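Local coordinates for uncharacterized protein (Bacteroides caccae, PDB 4R4K) that is of unknown function but adopts a cystatin-like fold and belongs to a family in the NTF2 clan, at residues Ser8-Lys13 / Gly114-Val119. Residues are numbered along the deposited sequence; the frame is centred on the assembly and turned at random.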
# COMPACT_ATOMS: atom_id res chain seq x y z
N SER A 8 22.29 -9.48 5.52
CA SER A 8 21.70 -10.77 5.84
C SER A 8 20.21 -10.83 5.55
O SER A 8 19.50 -9.80 5.39
CB SER A 8 21.93 -11.14 7.32
OG SER A 8 21.33 -10.21 8.17
N GLY A 9 19.72 -12.05 5.50
CA GLY A 9 18.32 -12.30 5.27
C GLY A 9 17.93 -12.05 3.82
O GLY A 9 18.76 -12.04 2.90
N GLU A 10 16.63 -11.87 3.61
CA GLU A 10 16.10 -11.71 2.26
C GLU A 10 16.56 -10.43 1.57
O GLU A 10 16.53 -9.36 2.16
CB GLU A 10 14.58 -11.66 2.28
CG GLU A 10 13.93 -13.01 2.38
CD GLU A 10 12.42 -12.96 2.41
OE1 GLU A 10 11.82 -11.84 2.46
OE2 GLU A 10 11.87 -14.07 2.40
N ASP A 11 16.94 -10.54 0.31
CA ASP A 11 17.22 -9.38 -0.55
C ASP A 11 15.89 -8.66 -0.86
O ASP A 11 14.90 -9.28 -1.29
CB ASP A 11 17.87 -9.83 -1.86
CG ASP A 11 18.09 -8.68 -2.81
OD1 ASP A 11 19.03 -7.90 -2.57
OD2 ASP A 11 17.31 -8.51 -3.77
N PHE A 12 15.86 -7.36 -0.64
CA PHE A 12 14.59 -6.62 -0.80
C PHE A 12 14.02 -6.64 -2.22
O PHE A 12 12.81 -6.89 -2.40
CB PHE A 12 14.71 -5.16 -0.37
CG PHE A 12 13.42 -4.38 -0.51
CD1 PHE A 12 12.42 -4.55 0.41
CD2 PHE A 12 13.17 -3.56 -1.60
CE1 PHE A 12 11.21 -3.90 0.30
CE2 PHE A 12 11.96 -2.88 -1.72
CZ PHE A 12 10.99 -3.04 -0.75
N LYS A 13 14.85 -6.38 -3.22
CA LYS A 13 14.35 -6.34 -4.61
C LYS A 13 13.78 -7.69 -5.05
O LYS A 13 12.73 -7.75 -5.72
CB LYS A 13 15.44 -5.90 -5.60
CG LYS A 13 15.64 -4.40 -5.61
CD LYS A 13 16.69 -3.97 -6.64
N GLY A 114 14.41 -12.45 9.20
CA GLY A 114 15.09 -12.14 7.92
C GLY A 114 14.14 -11.96 6.75
O GLY A 114 14.56 -11.71 5.61
N LYS A 115 12.84 -12.08 7.02
CA LYS A 115 11.84 -11.93 5.97
C LYS A 115 11.30 -10.51 5.95
O LYS A 115 11.15 -9.87 6.97
CB LYS A 115 10.70 -12.91 6.19
CG LYS A 115 11.07 -14.37 6.07
CD LYS A 115 9.86 -15.25 6.30
CE LYS A 115 10.17 -16.72 6.11
NZ LYS A 115 8.97 -17.55 6.37
N TRP A 116 10.98 -10.03 4.75
CA TRP A 116 10.35 -8.73 4.59
C TRP A 116 8.84 -8.82 4.72
O TRP A 116 8.21 -9.76 4.23
CB TRP A 116 10.71 -8.13 3.24
CG TRP A 116 12.12 -7.67 3.15
CD1 TRP A 116 13.17 -8.37 2.63
CD2 TRP A 116 12.64 -6.40 3.53
NE1 TRP A 116 14.30 -7.61 2.68
CE2 TRP A 116 14.01 -6.39 3.23
CE3 TRP A 116 12.08 -5.26 4.12
CZ2 TRP A 116 14.84 -5.30 3.50
CZ3 TRP A 116 12.89 -4.17 4.36
CH2 TRP A 116 14.26 -4.19 4.05
N TYR A 117 8.27 -7.82 5.39
CA TYR A 117 6.84 -7.67 5.53
C TYR A 117 6.44 -6.22 5.32
O TYR A 117 7.19 -5.29 5.63
CB TYR A 117 6.39 -8.04 6.93
CG TYR A 117 6.60 -9.45 7.28
CD1 TYR A 117 7.81 -9.84 7.81
CD2 TYR A 117 5.60 -10.41 7.13
CE1 TYR A 117 8.01 -11.15 8.14
CE2 TYR A 117 5.80 -11.73 7.45
CZ TYR A 117 7.02 -12.08 7.97
OH TYR A 117 7.26 -13.38 8.29
N VAL A 118 5.21 -6.06 4.85
CA VAL A 118 4.53 -4.77 4.93
C VAL A 118 3.97 -4.65 6.34
O VAL A 118 3.28 -5.55 6.80
CB VAL A 118 3.41 -4.65 3.90
CG1 VAL A 118 2.57 -3.41 4.18
CG2 VAL A 118 4.02 -4.60 2.52
N VAL A 119 4.32 -3.56 7.02
CA VAL A 119 3.81 -3.30 8.37
C VAL A 119 2.85 -2.12 8.46
O VAL A 119 2.13 -1.99 9.46
CB VAL A 119 4.94 -3.11 9.39
CG1 VAL A 119 5.79 -4.38 9.48
CG2 VAL A 119 5.80 -1.89 9.07
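E10 grips the turn at G114 and the first residue of strand 116-123 at three points, two through its backbone and one through its side chain. Its N donates to G114 O at 2.9 Å in a nearly straight bond, while its own O accepts from W116 NE1, also at 2.9 Å. That second bond is more bent, 149° at the hydrogen; the acceptor lies close to the indole plane, whereas NE1 stands above the E10 carbonyl plane. The third is made by the carboxylate: CG sits beside the backbone N (chi1 -80°) and the chain runs extended beyond it, and OE1 takes the N-H of W116 at 3.0 Å, met from above the carboxylate plane. Glutamate suits the place because its length spans the gap from loop to strand. OE2 passes the aliphatic base of K115, 3.8 Å from its CG, and forms a salt bridge with R29.

G9 and G114 allow the backbones to come this near, their CA atoms 4.2 Å apart; both have positive phi. A CB on G9 would collide with G114 O, and one on G114 would press on the carbonyl O of the residue before it and lie tight against G9 CA. Next to these bonds, F12 turns its edge to the indole: F12 CD1 lies over the middle of one indole face, 3.6 Å from W116 CD2, in a T-shaped pair with planes at 74°. Replacing W116 by leucine would probably leave the E10 carbonyl without its side-chain donor and open a gap against the F12 edge.

Farther out, R29 also bonds to W116 O, D11 caps helix 12-21 through S14 N, and F12 also meets F108 of strand 104-110 edge-to-face. Tryptophan thus serves as both donor and apolar platform, joining the lead-in to the N-terminal helix to an outermost strand of the five-stranded antiparallel sheet through directional bonds backed by aromatic packing.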